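Inorganic pyrophosphatase (Shewanella sp. AS-11, PDB 6LL8) probably catalyses the metal-dependent hydrolysis of diphosphate to two phosphates, as a cold-adapted family II inorganic pyrophosphatase using manganese or magnesium. Local coordinates at residues 197-202 with 234-239; 204-209 with 213-218. All coordinates share one frame; numbering follows the deposited sequence.

Contact 1 (197-202 with 234-239); sequences DLVMRD and EADIAK
Val199 turns both methyl groups to helix 230-243, where they meet Asp236 and Ile237, consecutive residues of that helix. CG2 of Val199 lies 3.5 Å from OD2 of Asp236, the two side chains slanting past each other. Against Ile237 the valine stands at about a right angle: the branch methyl CG2 of the isoleucine sits 4.0 Å from CG1 and equally far from CG2 of Val199, facing the fork between them. Ile237 has CG1 between the backbone N and the carbonyl carbon (chi1 63°), which leaves CG2 for the valine while the CG1 arm leads away; the Ile237 side chain also touches Leu264 and Val266 of strand 260-267. The contact thus places the short helix 195-199 against helix 230-243, both in the DHHA2 domain and both packed over one side of its mixed sheet. Leu233 and Leu240 of the longer helix also touch Val199 and enlarge this small apolar patch. With chi1 at -165°, Asp236 holds its carboxylate on the side of its own carbonyl carbon, where one oxygen brushes the valine. Its charge is met elsewhere, since OD2 forms a salt bridge to NE of Arg196, in the same short helix as Val199.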
ATOM      1  N   ASP A 197      -2.657   2.553  16.894  1.00 10.86           N
ATOM      2  CA  ASP A 197      -3.425   2.878  15.680  1.00 11.42           C
ATOM      3  C   ASP A 197      -2.493   3.494  14.642  1.00 10.25           C
ATOM      4  O   ASP A 197      -2.678   3.225  13.447  1.00 11.99           O
ATOM      5  CB  ASP A 197      -4.609   3.785  16.002  1.00 12.53           C
ATOM      6  CG  ASP A 197      -5.730   3.150  16.818  1.00 17.59           C
ATOM      7  OD1 ASP A 197      -5.797   1.915  16.863  1.00 21.26           O
ATOM      8  OD2 ASP A 197      -6.561   3.907  17.300  1.00 22.77           O
ATOM      9  N   LEU A 198      -1.489   4.271  15.060  1.00 10.22           N
ATOM     10  CA  LEU A 198      -0.518   4.816  14.096  1.00 10.58           C
ATOM     11  C   LEU A 198       0.405   3.712  13.588  1.00 10.48           C
ATOM     12  O   LEU A 198       0.658   3.627  12.369  1.00 10.48           O
ATOM     13  CB  LEU A 198       0.276   5.935  14.748  1.00 11.35           C
ATOM     14  CG  LEU A 198      -0.500   7.202  15.090  1.00 12.94           C
ATOM     15  CD1 LEU A 198       0.390   8.161  15.842  1.00 15.47           C
ATOM     16  CD2 LEU A 198      -1.088   7.863  13.850  1.00 14.33           C
ATOM     17  N   VAL A 199       0.923   2.866  14.467  1.00 10.14           N
ATOM     18  CA  VAL A 199       1.820   1.775  14.036  1.00 10.29           C
ATOM     19  C   VAL A 199       1.086   0.926  12.978  1.00  9.76           C
ATOM     20  O   VAL A 199       1.713   0.518  12.009  1.00 11.13           O
ATOM     21  CB  VAL A 199       2.287   0.942  15.243  1.00 10.86           C
ATOM     22  CG1 VAL A 199       2.989  -0.317  14.830  1.00 12.17           C
ATOM     23  CG2 VAL A 199       3.143   1.773  16.174  1.00 11.91           C
ATOM     24  N   MET A 200      -0.189   0.620  13.198  1.00  9.55           N
ATOM     25  CA  MET A 200      -0.937  -0.298  12.333  1.00 10.20           C
ATOM     26  C   MET A 200      -1.576   0.391  11.144  1.00  9.66           C
ATOM     27  O   MET A 200      -2.171  -0.308  10.328  1.00 11.19           O
ATOM     28  CB  MET A 200      -2.032  -1.021  13.126  1.00 11.09           C
ATOM     29  CG  MET A 200      -1.510  -1.896  14.245  1.00 14.47           C
ATOM     30  SD  MET A 200      -0.335  -3.105  13.754  1.00 19.05           S
ATOM     31  CE  MET A 200      -1.318  -4.034  12.610  1.00 20.27           C
ATOM     32  N   ARG A 201      -1.485   1.693  11.014  1.00  9.38           N
ATOM     33  CA  ARG A 201      -2.262   2.399   9.973  1.00  9.67           C
ATOM     34  C   ARG A 201      -1.840   1.959   8.569  1.00 10.20           C
ATOM     35  O   ARG A 201      -2.712   1.892   7.699  1.00  9.82           O
ATOM     36  CB  ARG A 201      -2.066   3.900  10.124  1.00 11.01           C
ATOM     37  CG  ARG A 201      -2.732   4.708   9.025  1.00 12.24           C
ATOM     38  CD  ARG A 201      -3.081   6.083   9.474  1.00 13.91           C
ATOM     39  NE  ARG A 201      -4.175   6.043  10.428  1.00 14.80           N
ATOM     40  CZ  ARG A 201      -4.516   7.081  11.180  1.00 14.98           C
ATOM     41  NH1 ARG A 201      -3.830   8.206  11.097  1.00 17.43           N
ATOM     42  NH2 ARG A 201      -5.501   6.961  12.036  1.00 18.77           N
ATOM     43  N   ASP A 202      -0.554   1.747   8.356  1.00  9.20           N
ATOM     44  CA  ASP A 202      -0.015   1.420   7.024  1.00 10.11           C
ATOM     45  C   ASP A 202       1.072   0.389   7.225  1.00  9.64           C
ATOM     46  O   ASP A 202       2.257   0.672   6.977  1.00 11.11           O
ATOM     47  CB  ASP A 202       0.470   2.676   6.336  1.00 10.23           C
ATOM     48  CG  ASP A 202       1.015   2.524   4.946  1.00 10.84           C
ATOM     49  OD1 ASP A 202       0.855   1.428   4.378  1.00 10.87           O
ATOM     50  OD2 ASP A 202       1.524   3.574   4.440  1.00 12.87           O
ATOM     51  N   GLU A 234       7.986   3.733  19.896  1.00 13.11           N
ATOM     52  CA  GLU A 234       9.081   2.777  20.125  1.00 14.00           C
ATOM     53  C   GLU A 234       8.633   1.684  21.097  1.00 12.85           C
ATOM     54  O   GLU A 234       8.929   0.494  20.886  1.00 15.22           O
ATOM     55  CB  GLU A 234      10.322   3.508  20.621  1.00 15.78           C
ATOM     56  CG  GLU A 234      10.914   4.413  19.554  1.00 15.65           C
ATOM     57  CD  GLU A 234      12.119   5.174  20.051  1.00 18.11           C
ATOM     58  OE1 GLU A 234      11.967   5.948  21.043  1.00 21.97           O
ATOM     59  OE2 GLU A 234      13.188   5.005  19.440  1.00 18.21           O
ATOM     60  N   ALA A 235       7.942   2.063  22.164  1.00 14.03           N
ATOM     61  CA  ALA A 235       7.450   1.074  23.143  1.00 14.55           C
ATOM     62  C   ALA A 235       6.439   0.178  22.445  1.00 13.63           C
ATOM     63  O   ALA A 235       6.407  -1.038  22.688  1.00 14.84           O
ATOM     64  CB  ALA A 235       6.836   1.754  24.341  1.00 15.00           C
ATOM     65  N   ASP A 236       5.604   0.762  21.593  1.00 13.50           N
ATOM     66  CA  ASP A 236       4.540  -0.030  20.963  1.00 13.02           C
ATOM     67  C   ASP A 236       5.075  -1.040  19.949  1.00 12.11           C
ATOM     68  O   ASP A 236       4.565  -2.170  19.892  1.00 12.74           O
ATOM     69  CB  ASP A 236       3.484   0.861  20.341  1.00 13.00           C
ATOM     70  CG  ASP A 236       2.240   0.053  20.042  1.00 14.94           C
ATOM     71  OD1 ASP A 236       1.587  -0.465  21.016  1.00 17.52           O
ATOM     72  OD2 ASP A 236       1.984  -0.149  18.849  1.00 16.20           O
ATOM     73  N   ILE A 237       6.103  -0.681  19.177  1.00 11.92           N
ATOM     74  CA  ILE A 237       6.642  -1.652  18.194  1.00 11.86           C
ATOM     75  C   ILE A 237       7.301  -2.825  18.925  1.00 12.01           C
ATOM     76  O   ILE A 237       7.268  -3.935  18.405  1.00 12.33           O
ATOM     77  CB  ILE A 237       7.529  -1.032  17.124  1.00 12.49           C
ATOM     78  CG1 ILE A 237       8.801  -0.399  17.682  1.00 12.83           C
ATOM     79  CG2 ILE A 237       6.724  -0.071  16.274  1.00 13.17           C
ATOM     80  CD1 ILE A 237       9.753   0.061  16.593  1.00 13.83           C
ATOM     81  N   ALA A 238       7.897  -2.612  20.104  1.00 12.73           N
ATOM     82  CA  ALA A 238       8.475  -3.729  20.880  1.00 14.37           C
ATOM     83  C   ALA A 238       7.347  -4.670  21.300  1.00 11.86           C
ATOM     84  O   ALA A 238       7.526  -5.884  21.236  1.00 15.45           O
ATOM     85  CB  ALA A 238       9.214  -3.210  22.079  1.00 14.92           C
ATOM     86  N   LYS A 239       6.205  -4.151  21.742  1.00 13.10           N
ATOM     87  CA  LYS A 239       5.042  -4.986  22.105  1.00 13.70           C
ATOM     88  C   LYS A 239       4.552  -5.741  20.876  1.00 13.19           C
ATOM     89  O   LYS A 239       4.301  -6.938  20.975  1.00 13.37           O
ATOM     90  CB  LYS A 239       3.922  -4.132  22.688  1.00 14.71           C
ATOM     91  CG  LYS A 239       4.186  -3.533  24.057  1.00 18.14           C
ATOM     92  CD  LYS A 239       2.999  -2.727  24.594  1.00 24.81           C
ATOM     93  CE  LYS A 239       3.319  -1.800  25.746  1.00 35.68           C
ATOM     94  NZ  LYS A 239       3.833  -2.537  26.923  1.00 48.30           N
TER

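Contact 2 (204-209 with 213-218). With 2PN (imidodiphosphoric acid), chain I.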
ATOM      1  N   LYS A 204       2.540  -3.678   7.093  1.00  8.38           N
ATOM      2  CA  LYS A 204       2.578  -4.933   6.345  1.00  8.55           C
ATOM      3  C   LYS A 204       3.550  -5.894   7.000  1.00  8.54           C
ATOM      4  O   LYS A 204       4.643  -5.496   7.403  1.00  9.48           O
ATOM      5  CB  LYS A 204       3.028  -4.704   4.908  1.00  9.29           C
ATOM      6  CG  LYS A 204       2.051  -3.854   4.099  1.00  8.69           C
ATOM      7  CD  LYS A 204       2.589  -3.576   2.708  1.00  9.47           C
ATOM      8  CE  LYS A 204       1.620  -2.737   1.883  1.00  9.50           C
ATOM      9  NZ  LYS A 204       2.176  -2.478   0.546  1.00  8.98           N
ATOM     10  N   ASP A 205       3.163  -7.151   7.050  1.00  9.27           N
ATOM     11  CA  ASP A 205       4.056  -8.259   7.407  1.00 10.07           C
ATOM     12  C   ASP A 205       4.658  -8.847   6.140  1.00 10.25           C
ATOM     13  O   ASP A 205       3.983  -8.978   5.098  1.00 11.00           O
ATOM     14  CB  ASP A 205       3.343  -9.337   8.205  1.00 10.90           C
ATOM     15  CG  ASP A 205       3.238  -9.062   9.686  1.00 11.13           C
ATOM     16  OD1 ASP A 205       4.219  -8.539  10.253  1.00 12.41           O
ATOM     17  OD2 ASP A 205       2.196  -9.373  10.282  1.00 14.27           O
ATOM     18  N   PHE A 206       5.899  -9.254   6.268  1.00 10.48           N
ATOM     19  CA  PHE A 206       6.699  -9.906   5.220  1.00 10.74           C
ATOM     20  C   PHE A 206       7.296 -11.171   5.790  1.00 10.73           C
ATOM     21  O   PHE A 206       7.883 -11.145   6.878  1.00 12.96           O
ATOM     22  CB  PHE A 206       7.835  -8.995   4.763  1.00 11.01           C
ATOM     23  CG  PHE A 206       7.340  -7.721   4.131  1.00 10.55           C
ATOM     24  CD1 PHE A 206       7.045  -6.614   4.911  1.00 10.67           C
ATOM     25  CD2 PHE A 206       7.099  -7.653   2.771  1.00 11.83           C
ATOM     26  CE1 PHE A 206       6.537  -5.462   4.355  1.00 11.05           C
ATOM     27  CE2 PHE A 206       6.617  -6.484   2.208  1.00 12.51           C
ATOM     28  CZ  PHE A 206       6.315  -5.393   2.999  1.00 11.20           C
ATOM     29  N   ASN A 207       7.230 -12.238   5.017  1.00 11.35           N
ATOM     30  CA  ASN A 207       8.021 -13.461   5.280  1.00 12.03           C
ATOM     31  C   ASN A 207       9.329 -13.340   4.509  1.00 12.91           C
ATOM     32  O   ASN A 207       9.314 -13.404   3.255  1.00 15.09           O
ATOM     33  CB  ASN A 207       7.226 -14.677   4.838  1.00 14.41           C
ATOM     34  CG  ASN A 207       7.961 -15.956   5.089  1.00 18.90           C
ATOM     35  OD1 ASN A 207       9.104 -15.949   5.488  1.00 21.90           O
ATOM     36  ND2 ASN A 207       7.295 -17.047   4.818  1.00 24.25           N
ATOM     37  N   MET A 208      10.423 -13.085   5.211  1.00 13.07           N
ATOM     38  CA  MET A 208      11.755 -12.930   4.582  1.00 13.82           C
ATOM     39  C   MET A 208      12.614 -14.134   4.970  1.00 15.81           C
ATOM     40  O   MET A 208      13.122 -14.176   6.076  1.00 16.56           O
ATOM     41  CB  MET A 208      12.382 -11.612   5.014  1.00 14.78           C
ATOM     42  CG  MET A 208      11.539 -10.421   4.555  1.00 14.46           C
ATOM     43  SD  MET A 208      12.420  -8.877   4.795  1.00 14.51           S
ATOM     44  CE  MET A 208      11.320  -7.728   3.984  1.00 15.28           C
ATOM     45  N   ASN A 209      12.639 -15.131   4.091  1.00 19.32           N
ATOM     46  CA  ASN A 209      13.401 -16.381   4.320  1.00 20.74           C
ATOM     47  C   ASN A 209      12.996 -16.999   5.666  1.00 18.86           C
ATOM     48  O   ASN A 209      13.865 -17.467   6.406  1.00 21.28           O
ATOM     49  CB  ASN A 209      14.898 -16.094   4.187  1.00 23.86           C
ATOM     50  CG  ASN A 209      15.686 -17.362   3.987  1.00 26.13           C
ATOM     51  OD1 ASN A 209      15.116 -18.380   3.605  1.00 32.09           O
ATOM     52  ND2 ASN A 209      16.970 -17.295   4.272  1.00 28.78           N
ATOM     53  N   VAL A 213       8.814 -10.229   9.406  1.00 11.26           N
ATOM     54  CA  VAL A 213       9.239  -8.825   9.549  1.00 11.09           C
ATOM     55  C   VAL A 213       8.019  -7.926   9.337  1.00 10.55           C
ATOM     56  O   VAL A 213       7.408  -7.949   8.262  1.00 12.09           O
ATOM     57  CB  VAL A 213      10.334  -8.520   8.518  1.00 12.26           C
ATOM     58  CG1 VAL A 213      10.700  -7.054   8.541  1.00 13.07           C
ATOM     59  CG2 VAL A 213      11.531  -9.416   8.733  1.00 13.40           C
ATOM     60  N   GLY A 214       7.669  -7.140  10.333  1.00  9.90           N
ATOM     61  CA  GLY A 214       6.611  -6.160  10.201  1.00  9.81           C
ATOM     62  C   GLY A 214       7.174  -4.798   9.890  1.00  9.58           C
ATOM     63  O   GLY A 214       8.146  -4.387  10.530  1.00 11.23           O
ATOM     64  N   ILE A 215       6.586  -4.104   8.923  1.00  8.60           N
ATOM     65  CA  ILE A 215       7.051  -2.750   8.551  1.00  8.64           C
ATOM     66  C   ILE A 215       5.832  -1.833   8.462  1.00  8.65           C
ATOM     67  O   ILE A 215       4.964  -2.065   7.600  1.00  9.10           O
ATOM     68  CB  ILE A 215       7.809  -2.754   7.218  1.00  8.92           C
ATOM     69  CG1 ILE A 215       8.886  -3.840   7.187  1.00  9.51           C
ATOM     70  CG2 ILE A 215       8.351  -1.365   6.953  1.00  9.69           C
ATOM     71  CD1 ILE A 215       9.677  -3.914   5.903  1.00 11.10           C
ATOM     72  N   GLY A 216       5.795  -0.813   9.289  1.00  8.85           N
ATOM     73  CA  GLY A 216       4.814   0.250   9.178  1.00  9.28           C
ATOM     74  C   GLY A 216       5.410   1.471   8.528  1.00  8.59           C
ATOM     75  O   GLY A 216       6.640   1.625   8.451  1.00  9.01           O
ATOM     76  N   GLN A 217       4.541   2.344   8.070  1.00  8.66           N
ATOM     77  CA  GLN A 217       4.961   3.629   7.492  1.00  8.59           C
ATOM     78  C   GLN A 217       3.939   4.690   7.835  1.00  8.60           C
ATOM     79  O   GLN A 217       2.734   4.421   7.791  1.00 10.30           O
ATOM     80  CB  GLN A 217       5.144   3.508   5.985  1.00  8.44           C
ATOM     81  CG  GLN A 217       5.663   4.812   5.365  1.00  9.25           C
ATOM     82  CD  GLN A 217       6.146   4.680   3.947  1.00 10.11           C
ATOM     83  OE1 GLN A 217       5.610   3.882   3.185  1.00 11.80           O
ATOM     84  NE2 GLN A 217       7.180   5.417   3.579  1.00  9.72           N
ATOM     85  N   LEU A 218       4.431   5.869   8.168  1.00  8.77           N
ATOM     86  CA  LEU A 218       3.603   7.061   8.385  1.00  9.34           C
ATOM     87  C   LEU A 218       4.194   8.186   7.552  1.00  9.71           C
ATOM     88  O   LEU A 218       5.187   8.812   7.951  1.00 11.67           O
ATOM     89  CB  LEU A 218       3.547   7.425   9.858  1.00 10.38           C
ATOM     90  CG  LEU A 218       2.844   6.396  10.721  1.00 10.96           C
ATOM     91  CD1 LEU A 218       3.220   6.561  12.184  1.00 13.31           C
ATOM     92  CD2 LEU A 218       1.335   6.462  10.528  1.00 12.76           C
TER
HETATM   93  P1  2PN I 407       1.876   0.219  -1.687  1.00  7.60           P
HETATM   94  O1  2PN I 407       0.864  -0.772  -1.119  1.00  7.96           O
HETATM   95  O2  2PN I 407       1.733   1.593  -1.087  1.00  7.90           O
HETATM   96  O3  2PN I 407       1.823   0.241  -3.203  1.00  7.99           O
HETATM   97  N1  2PN I 407       3.366  -0.349  -1.282  1.00  7.29           N
HETATM   98  P2  2PN I 407       4.556   0.133  -0.245  1.00  8.36           P
HETATM   99  O4  2PN I 407       4.871  -1.113   0.576  1.00  9.41           O
HETATM  100  O5  2PN I 407       4.005   1.238   0.630  1.00  8.34           O
HETATM  101  O6  2PN I 407       5.736   0.576  -1.076  1.00  8.99           O
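Lys204 pairs with Ile215 through two backbone hydrogen bonds, and its side chain runs on to the imidodiphosphate. Fully extended beyond CG, all three outer torsions within 4° of 180°, it carries NZ to both phosphoryl ends of the ligand, 2.7 Å from O1 and 3.0 Å from O4, bridging them with one ammonium group. Arg294, Lys295 and His96 also hydrogen-bond the analogue. A methionine in place of Lys204 would probably leave O1 and O4 without this shared donor and weaken the neutralisation of the ligand's charge. On the other face of the strand pair, OD1 of Asp205 lies 3.4 Å from CA of Gly214, while its charge is met by a salt bridge to NE of Arg246. Strands 203-208 and 211-220 form an antiparallel beta hairpin at one border of the mixed DHHA2 sheet, with Phe206 and Val213 as the next hydrogen-bonded pair; the Val213 N to Phe206 O bond is nearly straight at 175°. On the face shared with Lys204, the Phe206 ring has Val213 O at its edge, in plane, and CE1 lies 3.8 Å from CD1 of Ile215. Ring and isoleucine cross at about a right angle, Ile215 CG1 being placed anti to the carbonyl carbon (chi1 -50°). Farther along, Met208 SD packs 4.1 Å from CG2 of Val213, again crosswise.

Overall arrangement
Both contacts are buried and belong to the DHHA2 domain, but the centre of contact 2 lies about 12 Å from the centre of the chain, that of contact 1 about 17 Å. Contact 1 is a small helix-to-helix patch of apolar groups and one carboxylate, away from the annotated sites; contact 2 is a larger strand pairing tied by backbone hydrogen bonds and reaching the imidodiphosphate. The chain joins them: helix 195-199 leads into the first strand of the hairpin, and the second strand runs on toward helix 230-243. They also touch directly, with Asp202 O 3.0 Å from Gln217 N in a probable hydrogen bond and Leu198 O packed against CD2 of Leu218.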